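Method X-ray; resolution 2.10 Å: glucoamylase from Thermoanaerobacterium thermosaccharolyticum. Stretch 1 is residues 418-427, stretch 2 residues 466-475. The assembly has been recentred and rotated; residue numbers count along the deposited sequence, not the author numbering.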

# COMPACT_ATOMS: atom_id res chain seq x y z
N VAL A 418 -15.67 22.13 5.03
CA VAL A 418 -15.93 22.80 3.76
C VAL A 418 -15.53 24.26 3.68
O VAL A 418 -14.73 24.64 2.82
N LYS A 419 -16.07 25.09 4.57
CA LYS A 419 -15.76 26.51 4.54
C LYS A 419 -14.27 26.82 4.69
O LYS A 419 -13.71 27.59 3.91
N PRO A 420 -13.60 26.25 5.70
CA PRO A 420 -12.18 26.57 5.82
C PRO A 420 -11.34 26.17 4.59
O PRO A 420 -10.45 26.91 4.17
N LEU A 421 -11.64 25.01 4.01
CA LEU A 421 -10.89 24.56 2.83
C LEU A 421 -11.24 25.39 1.60
O LEU A 421 -10.36 25.74 0.82
N ALA A 422 -12.52 25.71 1.44
CA ALA A 422 -12.96 26.51 0.31
C ALA A 422 -12.31 27.89 0.38
O ALA A 422 -11.83 28.41 -0.63
N ASP A 423 -12.31 28.48 1.57
CA ASP A 423 -11.72 29.80 1.76
C ASP A 423 -10.21 29.76 1.53
O ASP A 423 -9.62 30.71 1.02
N PHE A 424 -9.59 28.65 1.92
CA PHE A 424 -8.15 28.51 1.74
C PHE A 424 -7.82 28.43 0.25
O PHE A 424 -6.87 29.06 -0.22
N ILE A 425 -8.60 27.65 -0.49
CA ILE A 425 -8.40 27.49 -1.93
C ILE A 425 -8.54 28.82 -2.68
O ILE A 425 -7.76 29.13 -3.57
N ILE A 426 -9.56 29.61 -2.32
CA ILE A 426 -9.79 30.89 -2.98
C ILE A 426 -8.68 31.88 -2.68
O ILE A 426 -8.42 32.80 -3.45
N LYS A 427 -8.00 31.67 -1.56
CA LYS A 427 -6.91 32.54 -1.15
C LYS A 427 -5.63 32.30 -1.94
O LYS A 427 -4.89 33.24 -2.23
N LYS A 466 -27.63 27.39 4.11
CA LYS A 466 -28.20 28.72 3.92
C LYS A 466 -27.18 29.86 3.96
O LYS A 466 -27.52 30.99 4.30
N ASP A 467 -25.93 29.56 3.61
CA ASP A 467 -24.88 30.57 3.57
C ASP A 467 -24.79 31.00 2.11
O ASP A 467 -23.79 30.75 1.43
N TYR A 468 -25.84 31.66 1.64
CA TYR A 468 -25.91 32.09 0.25
C TYR A 468 -24.78 33.02 -0.18
O TYR A 468 -24.39 33.02 -1.34
N GLU A 469 -24.26 33.81 0.76
CA GLU A 469 -23.17 34.72 0.44
C GLU A 469 -21.94 33.92 0.01
O GLU A 469 -21.34 34.20 -1.03
N SER A 470 -21.57 32.93 0.81
CA SER A 470 -20.41 32.10 0.49
C SER A 470 -20.69 31.27 -0.76
O SER A 470 -19.82 31.10 -1.61
N ALA A 471 -21.92 30.76 -0.86
CA ALA A 471 -22.31 29.95 -2.01
C ALA A 471 -22.02 30.69 -3.31
O ALA A 471 -21.38 30.14 -4.21
N GLN A 472 -22.50 31.93 -3.41
CA GLN A 472 -22.29 32.73 -4.61
C GLN A 472 -20.81 32.98 -4.87
O GLN A 472 -20.34 32.89 -6.00
N LYS A 473 -20.08 33.29 -3.80
CA LYS A 473 -18.65 33.54 -3.88
C LYS A 473 -17.88 32.34 -4.43
O LYS A 473 -17.05 32.47 -5.33
N TYR A 474 -18.17 31.16 -3.88
CA TYR A 474 -17.52 29.93 -4.30
C TYR A 474 -17.80 29.61 -5.77
O TYR A 474 -16.87 29.37 -6.54
N GLN A 475 -19.07 29.62 -6.16
CA GLN A 475 -19.44 29.32 -7.54
C GLN A 475 -18.87 30.29 -8.55
O GLN A 475 -18.45 29.88 -9.63

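The helix of residues 468-475 runs beside the helix of residues 418-427 with their N-to-C directions 39° apart and an axial closest approach of 11.1 Å. The contact is small, burying 312 Å² over both sides, and one tyrosine near the end of the second stretch supplies the largest single share.

K466, at the start of that stretch, extends its side chain in m, t, t, t conformation out of reach of the first helix. D467 follows at the N-cap position. Its CA-to-CB bond points toward the first helix, but its t rotamer turns the carboxylate to the opening turn of its own helix, where OD1 accepts from the backbone N of S470 (3.0 Å) and OD2 accepts from S470 OG (2.8 Å). Across the interface it meets only the aliphatic part of K419, with D467 OD2 4.3 Å from K419 CD. Y468 and E469, both m at chi1, are exposed and take no part.

S470 also points toward the first helix. Its m rotamer supports the bond to D467 and leaves OG 4.3 Å from K419 NZ, too far for a hydrogen bond. The lysine amine is instead engaged within its own helix, where K419 NZ forms a salt bridge with D423 OD2 at 2.9 Å, one turn along. A471 and Q472 are again out of reach. K473 returns toward the first helix with an extended t, t, t chain that ends in p at chi4; its closest approach is K473 CG to I426 CD1 at 4.3 Å, and it forms no hydrogen bond or salt bridge across the interface.

Y474 dominates the interface. Its CA-to-CB bond points sideways, yet the m rotamer brings the end of the ring nearer, and the side chain settles as a knob among K419, A422, D423 and I426. A422, whose small side chain points toward the second stretch, lies over one face of the ring: its CB is 3.7 Å from the centroid of the Y474 ring, 25° off the normal, in a CH-pi contact. I426, in m, t conformation, packs at the ring edge, its CD1 3.4 Å from Y474 CD2. The phenol is anchored by a hydrogen bond in which Y474 OH donates to D423 OD1 at 2.8 Å. D423 thus uses both carboxylate oxygens, OD1 for the tyrosine and OD2 for K419, and its m rotamer brings them within reach of both partners. The extended K419 side chain flanks the hydroxyl, with CG 3.6 Å from Y474 OH. Q475, m at both chi1 and chi2, closes the stretch without touching the first helix.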

# COMPACT_ATOMS: atom_id res chain seq x y z
CB VAL A 418 -17.41 22.65 3.36
CG1 VAL A 418 -17.67 23.34 2.04
CG2 VAL A 418 -17.77 21.16 3.27
CB LYS A 419 -16.58 27.26 5.60
CG LYS A 419 -16.33 28.76 5.65
CD LYS A 419 -17.54 29.50 6.21
CE LYS A 419 -17.18 30.90 6.66
NZ LYS A 419 -16.43 31.66 5.62
CB PRO A 420 -11.75 25.84 7.10
CG PRO A 420 -12.79 24.75 7.26
CD PRO A 420 -14.06 25.43 6.84
CB LEU A 421 -11.15 23.08 2.56
CG LEU A 421 -10.54 22.10 3.57
CD1 LEU A 421 -10.90 20.68 3.17
CD2 LEU A 421 -9.02 22.28 3.62
CB ALA A 422 -14.48 26.63 0.30
CB ASP A 423 -12.00 30.34 3.17
CG ASP A 423 -13.48 30.64 3.40
OD1 ASP A 423 -14.19 30.95 2.41
OD2 ASP A 423 -13.92 30.60 4.56
CB PHE A 424 -7.65 27.25 2.46
CG PHE A 424 -6.17 27.05 2.37
CD1 PHE A 424 -5.65 25.87 1.83
CD2 PHE A 424 -5.28 28.03 2.80
CE1 PHE A 424 -4.27 25.68 1.73
CE2 PHE A 424 -3.91 27.85 2.71
CZ PHE A 424 -3.40 26.67 2.17
CB ILE A 425 -9.41 26.49 -2.52
CG1 ILE A 425 -9.10 25.08 -2.01
CG2 ILE A 425 -9.35 26.53 -4.05
CD1 ILE A 425 -10.16 24.06 -2.35
CB ILE A 426 -11.14 31.49 -2.56
CG1 ILE A 426 -12.28 30.60 -3.07
CG2 ILE A 426 -11.27 32.93 -3.09
CD1 ILE A 426 -13.65 31.20 -2.93
CB LYS A 427 -6.63 32.32 0.34
CG LYS A 427 -6.61 33.59 1.14
CD LYS A 427 -6.55 33.30 2.62
CE LYS A 427 -7.92 32.92 3.17
NZ LYS A 427 -7.93 33.02 4.65
CB LYS A 466 -29.31 28.96 4.95
CG LYS A 466 -30.49 28.00 4.80
CD LYS A 466 -31.56 28.27 5.85
CE LYS A 466 -32.76 27.34 5.66
NZ LYS A 466 -33.81 27.58 6.69
CB ASP A 467 -23.55 29.98 4.03
CG ASP A 467 -22.44 31.01 4.07
OD1 ASP A 467 -22.64 32.11 3.52
OD2 ASP A 467 -21.37 30.72 4.63
CB TYR A 468 -27.27 32.74 -0.01
CG TYR A 468 -28.42 31.88 0.45
CD1 TYR A 468 -28.89 31.94 1.76
CD2 TYR A 468 -29.02 30.96 -0.42
CE1 TYR A 468 -29.92 31.11 2.20
CE2 TYR A 468 -30.05 30.13 0.01
CZ TYR A 468 -30.49 30.21 1.32
OH TYR A 468 -31.51 29.38 1.74
CB GLU A 469 -22.82 35.59 1.64
CG GLU A 469 -23.87 36.64 1.99
CD GLU A 469 -23.42 37.58 3.09
OE1 GLU A 469 -24.18 38.51 3.43
OE2 GLU A 469 -22.29 37.41 3.60
CB SER A 470 -20.09 31.17 1.67
OG SER A 470 -19.65 31.90 2.80
CB ALA A 471 -23.78 29.61 -1.92
CB GLN A 472 -23.01 34.08 -4.47
CG GLN A 472 -22.88 34.94 -5.71
CD GLN A 472 -23.45 36.33 -5.51
OE1 GLN A 472 -24.64 36.49 -5.25
NE2 GLN A 472 -22.60 37.34 -5.63
CB LYS A 473 -18.13 33.89 -2.48
CG LYS A 473 -16.64 34.18 -2.40
CD LYS A 473 -16.26 34.56 -0.97
CE LYS A 473 -14.76 34.79 -0.84
NZ LYS A 473 -14.27 35.81 -1.80
CB TYR A 474 -17.99 28.77 -3.42
CG TYR A 474 -17.55 28.88 -1.98
CD1 TYR A 474 -18.25 28.24 -0.97
CD2 TYR A 474 -16.43 29.64 -1.62
CE1 TYR A 474 -17.86 28.34 0.37
CE2 TYR A 474 -16.02 29.74 -0.28
CZ TYR A 474 -16.75 29.09 0.70
OH TYR A 474 -16.37 29.20 2.03
CB GLN A 475 -20.96 29.27 -7.70
CG GLN A 475 -21.55 27.92 -7.35
CD GLN A 475 -21.05 26.77 -8.22
OE1 GLN A 475 -21.38 25.62 -7.97
NE2 GLN A 475 -20.26 27.08 -9.25